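Local structure of copper-sensitive operon repressor (CsoR) (Geobacillus thermodenitrificans, 4M1P) at the interface of chains A and B. The protein represses transcription of its copper-sensitive operon as a Cu(I)-sensing, DNA-binding helical protein that switches allosterically when it takes up Cu(I). Coordinates in Å, arbitrary orientation; residue numbers count along the deposited sequence, not the author numbering. Chains: chain A/B, Copper-sensitive operon repressor (CsoR).

Contact 1: the interface of chains A and B. Residues chain A 14, 16-17, 22; chain B 43, 46-47.
A:Arg17 and B:Asn46 pass each other in opposite directions, with the guanidinium and amide planes turned 29° apart. They illustrate how a CsoR-family repressor, an all-helical metal sensor, can pin the segment before helix 19-44 of one chain to the turn between helices 19-44 and 49-85 of the other. B:Asn46 sits in that turn in a left-handed backbone conformation and directs its amide oxygen OD1 to the backbone A:Arg17 N at 3.1 Å. The bond is nearly straight (171° at the hydrogen) and uses an in-plane lone pair. The arginine side chain leaves with CG beside its backbone N (chi1 -62°) and runs extended to NE, which carries the guanidinium past the amide to the next carbonyl. There A:Arg17 NH1 and NH2 converge end-on on one acceptor, each lying 3.0 Å from B:Arg47 O, which stays close to the guanidinium plane. A:Met14, extended throughout, lays its methyl CE over one guanidinium face toward the rim. A leucine in place of A:Arg17 would probably leave B:Arg47 O without this paired grip and A:Met14 CE without the flat surface beneath it. Farther along, the CD1 tip of A:Ile22 rests 3.8 Å from B:Val43 O at the end of the partner's helix.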
ATOM      1  N   MET A  14      20.127  -4.203 -20.737  1.00 63.01           N
ATOM      2  CA  MET A  14      19.690  -2.838 -20.445  1.00 60.67           C
ATOM      3  C   MET A  14      19.824  -1.907 -21.653  1.00 62.91           C
ATOM      4  O   MET A  14      20.861  -1.874 -22.313  1.00 63.74           O
ATOM      5  CB  MET A  14      20.464  -2.252 -19.262  1.00 55.99           C
ATOM      6  CG  MET A  14      20.014  -0.846 -18.897  1.00 55.52           C
ATOM      7  SD  MET A  14      21.067  -0.056 -17.679  1.00 70.60           S
ATOM      8  CE  MET A  14      20.205   1.501 -17.457  1.00 62.62           C
ATOM      9  N   PRO A  16      20.465   1.739 -22.499  1.00 70.38           N
ATOM     10  CA  PRO A  16      21.048   2.870 -21.761  1.00 72.00           C
ATOM     11  C   PRO A  16      20.146   4.102 -21.798  1.00 76.29           C
ATOM     12  O   PRO A  16      19.428   4.293 -22.778  1.00 79.61           O
ATOM     13  CB  PRO A  16      22.343   3.157 -22.527  1.00 68.66           C
ATOM     14  CG  PRO A  16      22.636   1.904 -23.292  1.00 68.24           C
ATOM     15  CD  PRO A  16      21.297   1.340 -23.647  1.00 68.92           C
ATOM     16  N   ARG A  17      20.184   4.923 -20.752  1.00 75.30           N
ATOM     17  CA  ARG A  17      19.366   6.133 -20.711  1.00 74.64           C
ATOM     18  C   ARG A  17      19.938   7.237 -21.581  1.00 80.64           C
ATOM     19  O   ARG A  17      21.154   7.351 -21.736  1.00 85.33           O
ATOM     20  CB  ARG A  17      19.221   6.642 -19.278  1.00 71.71           C
ATOM     21  CG  ARG A  17      18.534   5.658 -18.381  1.00 67.27           C
ATOM     22  CD  ARG A  17      18.479   6.109 -16.942  1.00 67.44           C
ATOM     23  NE  ARG A  17      18.063   4.979 -16.127  1.00 70.59           N
ATOM     24  CZ  ARG A  17      18.908   4.157 -15.517  1.00 71.59           C
ATOM     25  NH1 ARG A  17      20.218   4.365 -15.596  1.00 64.23           N
ATOM     26  NH2 ARG A  17      18.443   3.136 -14.811  1.00 73.34           N
ATOM     27  N   ILE A  22      17.820  10.843 -18.297  1.00 78.97           N
ATOM     28  CA  ILE A  22      18.586  11.144 -17.097  1.00 79.90           C
ATOM     29  C   ILE A  22      18.188  12.507 -16.533  1.00 87.73           C
ATOM     30  O   ILE A  22      17.944  12.638 -15.333  1.00 87.38           O
ATOM     31  CB  ILE A  22      20.103  11.095 -17.363  1.00 77.26           C
ATOM     32  CG1 ILE A  22      20.543   9.663 -17.677  1.00 75.86           C
ATOM     33  CG2 ILE A  22      20.875  11.627 -16.169  1.00 71.98           C
ATOM     34  CD1 ILE A  22      22.030   9.525 -17.965  1.00 76.36           C
TER
ATOM     35  N   VAL B  43      21.593   6.898 -11.261  1.00 63.52           N
ATOM     36  CA  VAL B  43      20.966   7.280 -12.522  1.00 67.15           C
ATOM     37  C   VAL B  43      21.989   7.929 -13.449  1.00 80.86           C
ATOM     38  O   VAL B  43      22.023   7.645 -14.651  1.00 85.76           O
ATOM     39  CB  VAL B  43      19.790   8.249 -12.297  1.00 66.99           C
ATOM     40  CG1 VAL B  43      19.205   8.707 -13.622  1.00 69.56           C
ATOM     41  CG2 VAL B  43      18.713   7.591 -11.445  1.00 61.60           C
ATOM     42  N   ASN B  46      24.373   5.742 -15.079  1.00 74.67           N
ATOM     43  CA  ASN B  46      23.614   4.842 -15.943  1.00 79.97           C
ATOM     44  C   ASN B  46      23.578   3.401 -15.414  1.00 72.67           C
ATOM     45  O   ASN B  46      23.730   2.447 -16.173  1.00 71.58           O
ATOM     46  CB  ASN B  46      24.160   4.882 -17.377  1.00 86.11           C
ATOM     47  CG  ASN B  46      23.065   5.075 -18.417  1.00 87.38           C
ATOM     48  OD1 ASN B  46      21.960   4.552 -18.279  1.00 82.68           O
ATOM     49  ND2 ASN B  46      23.376   5.828 -19.469  1.00 91.37           N
ATOM     50  N   ARG B  47      23.378   3.252 -14.107  1.00 65.78           N
ATOM     51  CA  ARG B  47      23.331   1.930 -13.496  1.00 62.55           C
ATOM     52  C   ARG B  47      22.038   1.198 -13.844  1.00 57.36           C
ATOM     53  O   ARG B  47      21.076   1.812 -14.316  1.00 57.88           O
ATOM     54  CB  ARG B  47      23.549   2.015 -11.979  1.00 61.14           C
ATOM     55  CG  ARG B  47      25.018   2.252 -11.599  1.00 67.53           C
ATOM     56  CD  ARG B  47      25.332   1.865 -10.158  1.00 73.07           C
ATOM     57  NE  ARG B  47      25.105   0.444  -9.902  1.00 78.17           N
ATOM     58  CZ  ARG B  47      25.118  -0.110  -8.692  1.00 82.50           C
ATOM     59  NH1 ARG B  47      25.352   0.633  -7.620  1.00 84.11           N
ATOM     60  NH2 ARG B  47      24.893  -1.409  -8.550  1.00 84.67           N
TER

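Contact 2: the interface of chains A and B. Residues chain A 11-13, 74, 91, 94; chain B 48, 50.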
ATOM      1  N   HIS A  11      24.280  -8.635 -15.339  1.00 97.67           N
ATOM      2  CA  HIS A  11      22.839  -8.477 -15.151  1.00 84.20           C
ATOM      3  C   HIS A  11      22.095  -8.585 -16.474  1.00 78.64           C
ATOM      4  O   HIS A  11      22.716  -8.699 -17.531  1.00 81.75           O
ATOM      5  CB  HIS A  11      22.518  -7.144 -14.465  1.00 75.17           C
ATOM      6  CG  HIS A  11      23.061  -5.941 -15.181  1.00 71.72           C
ATOM      7  ND1 HIS A  11      22.680  -5.602 -16.460  1.00 70.01           N
ATOM      8  CD2 HIS A  11      23.949  -4.999 -14.787  1.00 73.45           C
ATOM      9  CE1 HIS A  11      23.317  -4.501 -16.829  1.00 70.10           C
ATOM     10  NE2 HIS A  11      24.091  -4.117 -15.832  1.00 73.08           N
ATOM     11  N   GLY A  12      20.766  -8.542 -16.412  1.00 70.36           N
ATOM     12  CA  GLY A  12      19.942  -8.607 -17.608  1.00 67.73           C
ATOM     13  C   GLY A  12      20.219  -7.490 -18.602  1.00 66.25           C
ATOM     14  O   GLY A  12      20.907  -6.525 -18.284  1.00 63.67           O
ATOM     15  N   THR A  13      19.682  -7.629 -19.811  1.00 67.62           N
ATOM     16  CA  THR A  13      19.843  -6.622 -20.858  1.00 66.05           C
ATOM     17  C   THR A  13      19.380  -5.247 -20.384  1.00 64.67           C
ATOM     18  O   THR A  13      18.352  -5.134 -19.709  1.00 63.29           O
ATOM     19  CB  THR A  13      19.005  -6.978 -22.095  1.00 67.88           C
ATOM     20  OG1 THR A  13      19.241  -8.341 -22.465  1.00 73.26           O
ATOM     21  CG2 THR A  13      19.356  -6.067 -23.257  1.00 69.83           C
ATOM     22  N   HIS A  74      11.753   0.134 -17.712  1.00 48.93           N
ATOM     23  CA  HIS A  74      12.569  -1.077 -17.742  1.00 49.19           C
ATOM     24  C   HIS A  74      11.836  -2.218 -18.445  1.00 52.70           C
ATOM     25  O   HIS A  74      12.422  -2.940 -19.251  1.00 56.53           O
ATOM     26  CB  HIS A  74      12.967  -1.492 -16.322  1.00 45.41           C
ATOM     27  CG  HIS A  74      13.876  -2.679 -16.270  1.00 46.89           C
ATOM     28  ND1 HIS A  74      15.146  -2.680 -16.805  1.00 49.37           N
ATOM     29  CD2 HIS A  74      13.697  -3.918 -15.740  1.00 44.44           C
ATOM     30  CE1 HIS A  74      15.709  -3.851 -16.612  1.00 50.54           C
ATOM     31  NE2 HIS A  74      14.846  -4.629 -15.963  1.00 45.90           N
ATOM     32  N   SER A  91      15.482 -11.832 -17.505  1.00 49.10           N
ATOM     33  CA  SER A  91      14.970 -10.500 -17.197  1.00 50.83           C
ATOM     34  C   SER A  91      13.618 -10.528 -16.487  1.00 52.15           C
ATOM     35  O   SER A  91      13.335  -9.664 -15.655  1.00 55.83           O
ATOM     36  CB  SER A  91      14.870  -9.657 -18.462  1.00 54.16           C
ATOM     37  OG  SER A  91      16.156  -9.289 -18.914  1.00 64.89           O
ATOM     38  N   GLU A  94      14.159 -11.308 -12.702  1.00 52.21           N
ATOM     39  CA  GLU A  94      14.612 -10.087 -12.050  1.00 49.15           C
ATOM     40  C   GLU A  94      13.400  -9.214 -11.755  1.00 50.05           C
ATOM     41  O   GLU A  94      13.194  -8.796 -10.621  1.00 54.88           O
ATOM     42  CB  GLU A  94      15.584  -9.308 -12.943  1.00 53.66           C
ATOM     43  CG  GLU A  94      17.034  -9.778 -12.934  1.00 56.06           C
ATOM     44  CD  GLU A  94      17.877  -9.061 -13.985  1.00 60.99           C
ATOM     45  OE1 GLU A  94      17.293  -8.335 -14.816  1.00 58.79           O
ATOM     46  OE2 GLU A  94      19.119  -9.228 -13.984  1.00 65.60           O
TER
ATOM     47  N   TYR B  48      22.041  -0.117 -13.635  1.00 52.01           N
ATOM     48  CA  TYR B  48      20.924  -0.984 -14.001  1.00 50.48           C
ATOM     49  C   TYR B  48      19.629  -0.573 -13.312  1.00 48.58           C
ATOM     50  O   TYR B  48      19.617  -0.332 -12.100  1.00 45.65           O
ATOM     51  CB  TYR B  48      21.259  -2.432 -13.643  1.00 54.64           C
ATOM     52  CG  TYR B  48      20.361  -3.479 -14.277  1.00 59.71           C
ATOM     53  CD1 TYR B  48      19.922  -4.578 -13.545  1.00 55.87           C
ATOM     54  CD2 TYR B  48      19.966  -3.377 -15.606  1.00 58.90           C
ATOM     55  CE1 TYR B  48      19.124  -5.543 -14.115  1.00 53.56           C
ATOM     56  CE2 TYR B  48      19.161  -4.338 -16.182  1.00 63.00           C
ATOM     57  CZ  TYR B  48      18.742  -5.417 -15.431  1.00 61.22           C
ATOM     58  OH  TYR B  48      17.940  -6.375 -16.007  1.00 63.52           O
ATOM     59  N   ILE B  50      17.109  -2.165 -12.319  1.00 51.64           N
ATOM     60  CA  ILE B  50      16.693  -3.023 -11.215  1.00 48.17           C
ATOM     61  C   ILE B  50      17.389  -2.606  -9.919  1.00 51.72           C
ATOM     62  O   ILE B  50      16.742  -2.472  -8.874  1.00 57.87           O
ATOM     63  CB  ILE B  50      16.956  -4.509 -11.525  1.00 46.15           C
ATOM     64  CG1 ILE B  50      16.003  -5.010 -12.616  1.00 48.22           C
ATOM     65  CG2 ILE B  50      16.818  -5.356 -10.274  1.00 43.59           C
ATOM     66  CD1 ILE B  50      14.540  -5.092 -12.188  1.00 45.43           C
TER
HETATM   67  O   HOH W   1      16.502  -6.928 -18.641  1.00 56.50           O
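B:Tyr48 reaches from the turn just before helix 49-85 into chain A, where A:His11 lies flat against its ring. The tyrosine sets out with CG anti to its own N (chi1 -165°). B:Tyr48 CB passes the imidazole edge, 3.9 Å from A:His11 CD2, and CG comes over the centre of that ring. The two rings are nearly parallel, 7° apart, with centroids 4.0 Å from each other. Along one flank, B:Tyr48 CE2 meets A:His74 CE1 at 3.5 Å; that imidazole stands almost perpendicular to the phenol, in an edge-to-face pairing at 84°. On the other flank, CE1 faces the A:Glu94 carboxylate. The hydroxyl B:Tyr48 OH lies at that carboxylate's OE1, modelled too close for the bond to be more than doubtful, and also 3.1 Å from water 1, which A:Thr13 O holds in turn. A second shell sets the partners: A:Gly12 N donates to the syn lone pair of A:Glu94 OE2 at 3.0 Å, while A:His11 ND1 bonds in plane to A:Gly12 O at 2.7 Å. B:Ile50 CG1 packs 3.6 Å from A:His74 NE2. Because A:His74 is a Cu(I) ligand, the site probably couples copper binding to the N-terminal arm and to helix 88-103.

Contact 3: the interface of chains A and B. Residues chain A 47-49, 52; chain B 14, 17, 73, 78.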
ATOM      1  N   ARG A  47       8.187  22.393  13.698  1.00 65.78           N
ATOM      2  CA  ARG A  47       6.874  22.610  13.105  1.00 62.55           C
ATOM      3  C   ARG A  47       5.898  21.499  13.483  1.00 57.36           C
ATOM      4  O   ARG A  47       6.310  20.438  13.961  1.00 57.88           O
ATOM      5  CB  ARG A  47       6.978  22.787  11.583  1.00 61.14           C
ATOM      6  CG  ARG A  47       7.505  24.171  11.178  1.00 67.53           C
ATOM      7  CD  ARG A  47       7.168  24.540   9.737  1.00 73.07           C
ATOM      8  NE  ARG A  47       5.726  24.605   9.502  1.00 78.17           N
ATOM      9  CZ  ARG A  47       5.169  24.716   8.299  1.00 82.50           C
ATOM     10  NH1 ARG A  47       5.926  24.779   7.214  1.00 84.11           N
ATOM     11  NH2 ARG A  47       3.849  24.760   8.178  1.00 84.67           N
ATOM     12  N   TYR A  48       4.609  21.768  13.289  1.00 52.01           N
ATOM     13  CA  TYR A  48       3.537  20.857  13.684  1.00 50.48           C
ATOM     14  C   TYR A  48       3.664  19.498  13.011  1.00 48.58           C
ATOM     15  O   TYR A  48       3.878  19.421  11.796  1.00 45.65           O
ATOM     16  CB  TYR A  48       2.184  21.478  13.339  1.00 54.64           C
ATOM     17  CG  TYR A  48       0.985  20.821  14.000  1.00 59.71           C
ATOM     18  CD1 TYR A  48      -0.192  20.607  13.289  1.00 55.87           C
ATOM     19  CD2 TYR A  48       1.024  20.431  15.334  1.00 58.90           C
ATOM     20  CE1 TYR A  48      -1.291  20.031  13.884  1.00 53.56           C
ATOM     21  CE2 TYR A  48      -0.072  19.846  15.935  1.00 63.00           C
ATOM     22  CZ  TYR A  48      -1.226  19.649  15.204  1.00 61.22           C
ATOM     23  OH  TYR A  48      -2.318  19.067  15.804  1.00 63.52           O
ATOM     24  N   CYS A  49       3.525  18.433  13.804  1.00 50.32           N
ATOM     25  CA  CYS A  49       3.658  17.059  13.316  1.00 49.34           C
ATOM     26  C   CYS A  49       2.770  16.758  12.106  1.00 48.74           C
ATOM     27  O   CYS A  49       3.165  16.003  11.221  1.00 46.89           O
ATOM     28  CB  CYS A  49       3.341  16.049  14.426  1.00 52.90           C
ATOM     29  SG  CYS A  49       4.325  16.176  15.946  1.00 62.96           S
ATOM     30  N   ILE A  52       4.202  18.191   8.906  1.00 48.33           N
ATOM     31  CA  ILE A  52       5.317  17.346   8.505  1.00 51.43           C
ATOM     32  C   ILE A  52       4.828  16.060   7.830  1.00 52.74           C
ATOM     33  O   ILE A  52       5.355  15.656   6.792  1.00 52.93           O
ATOM     34  CB  ILE A  52       6.225  17.048   9.704  1.00 51.80           C
ATOM     35  CG1 ILE A  52       6.952  18.330  10.108  1.00 56.59           C
ATOM     36  CG2 ILE A  52       7.207  15.939   9.387  1.00 49.99           C
ATOM     37  CD1 ILE A  52       7.970  18.155  11.204  1.00 60.38           C
TER
ATOM     38  N   MET B  14       0.329  20.822  20.472  1.00 63.01           N
ATOM     39  CA  MET B  14       1.571  20.112  20.170  1.00 60.67           C
ATOM     40  C   MET B  14       2.528  20.067  21.363  1.00 62.91           C
ATOM     41  O   MET B  14       2.783  21.084  22.007  1.00 63.74           O
ATOM     42  CB  MET B  14       2.285  20.734  18.968  1.00 55.99           C
ATOM     43  CG  MET B  14       3.562  20.001  18.592  1.00 55.52           C
ATOM     44  SD  MET B  14       4.533  20.854  17.348  1.00 70.60           S
ATOM     45  CE  MET B  14       5.877  19.688  17.119  1.00 62.62           C
ATOM     46  N   ARG B  17       9.272  19.008  20.371  1.00 75.30           N
ATOM     47  CA  ARG B  17      10.289  17.960  20.326  1.00 74.64           C
ATOM     48  C   ARG B  17      11.500  18.305  21.174  1.00 80.64           C
ATOM     49  O   ARG B  17      11.863  19.473  21.308  1.00 85.33           O
ATOM     50  CB  ARG B  17      10.735  17.696  18.890  1.00 71.71           C
ATOM     51  CG  ARG B  17       9.617  17.213  18.016  1.00 67.27           C
ATOM     52  CD  ARG B  17      10.025  17.049  16.573  1.00 67.44           C
ATOM     53  NE  ARG B  17       8.821  16.863  15.779  1.00 70.59           N
ATOM     54  CZ  ARG B  17       8.180  17.851  15.166  1.00 71.59           C
ATOM     55  NH1 ARG B  17       8.653  19.091  15.222  1.00 64.23           N
ATOM     56  NH2 ARG B  17       7.075  17.596  14.480  1.00 73.34           N
ATOM     57  N   ARG B  73       3.993   9.136  17.575  1.00 41.68           N
ATOM     58  CA  ARG B  73       4.425  10.166  18.501  1.00 45.13           C
ATOM     59  C   ARG B  73       3.321  11.207  18.648  1.00 50.41           C
ATOM     60  O   ARG B  73       2.921  11.538  19.764  1.00 53.99           O
ATOM     61  CB  ARG B  73       5.727  10.812  18.023  1.00 43.61           C
ATOM     62  CG  ARG B  73       6.516  11.532  19.101  1.00 47.22           C
ATOM     63  CD  ARG B  73       5.973  12.929  19.365  1.00 53.08           C
ATOM     64  NE  ARG B  73       6.949  13.767  20.052  1.00 58.51           N
ATOM     65  CZ  ARG B  73       6.754  15.048  20.343  1.00 61.56           C
ATOM     66  NH1 ARG B  73       5.610  15.635  20.013  1.00 61.10           N
ATOM     67  NH2 ARG B  73       7.700  15.739  20.963  1.00 65.66           N
ATOM     68  N   CYS B  78       0.808  14.467  21.581  1.00 54.21           N
ATOM     69  CA  CYS B  78       0.099  15.694  21.215  1.00 52.50           C
ATOM     70  C   CYS B  78      -1.430  15.538  21.220  1.00 52.79           C
ATOM     71  O   CYS B  78      -2.130  16.297  21.891  1.00 50.35           O
ATOM     72  CB  CYS B  78       0.579  16.217  19.856  1.00 50.06           C
ATOM     73  SG  CYS B  78       2.361  16.550  19.749  1.00 60.99           S
TER
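The backbone of A:Arg47 and A:Tyr48 runs extended (phi/psi -73/163° for the former) beside B:Met14, itself in an extended stretch, and turns helical at A:Cys49, the first residue of helix 49-85. This is the intersubunit copper region of the CsoR family, in which Cu(I) is bound by a cysteine of one chain and a histidine and cysteine of the other. B:Met14 slides past A:Tyr48 in the opposite direction: its CB lies 3.9 Å from the ring carbon A:Tyr48 CD2, and its sulfur SD packs 3.8 Å from A:Tyr48 CA. The thioether chain is fully extended, with CG anti to the methionine N (chi1 -178°), and this carries the methyl B:Met14 CE to 4.0 Å from A:Cys49 SG. A:Cys49 SG also lies 3.4 Å from B:Arg17 NH2, a positively charged neighbour that might help stabilise a thiolate. That guanidinium repeats, with the chains exchanged, the paired hold on a loop carbonyl, here A:Arg47 O. A:Ile52 comes toward it from the opposite direction and brings CD1 to 4.0 Å from B:Arg17 CZ, giving the charged group an apolar neighbour. B:Cys78 SG stands 4.3 Å from A:Cys49 SG, a spacing that one copper ion could bridge. Beside the pair, B:Arg73 NH1 lies 3.4 Å from B:Cys78 SG and 4.3 Å from A:Cys49 SG, so its positive charge may bear on both sulfurs.

Contacts 1 and 2 are neighbours, their C-alpha centres about 11 Å apart, and contact 3 lies about 40 Å from contact 1 and 42 Å from contact 2, at the other end of the helical dimer. The turn before helix 49-85 joins them: residue 47 enters contact 1, residue 48 contact 2, and both recur in contact 3 with the chains exchanged. Residues 14 and 17 likewise serve contacts 1 and 3. Two-fold symmetry thus gives each end an equivalent arrangement, built round a copper region composed from both chains, so metal binding could readily influence how the subunits are held together.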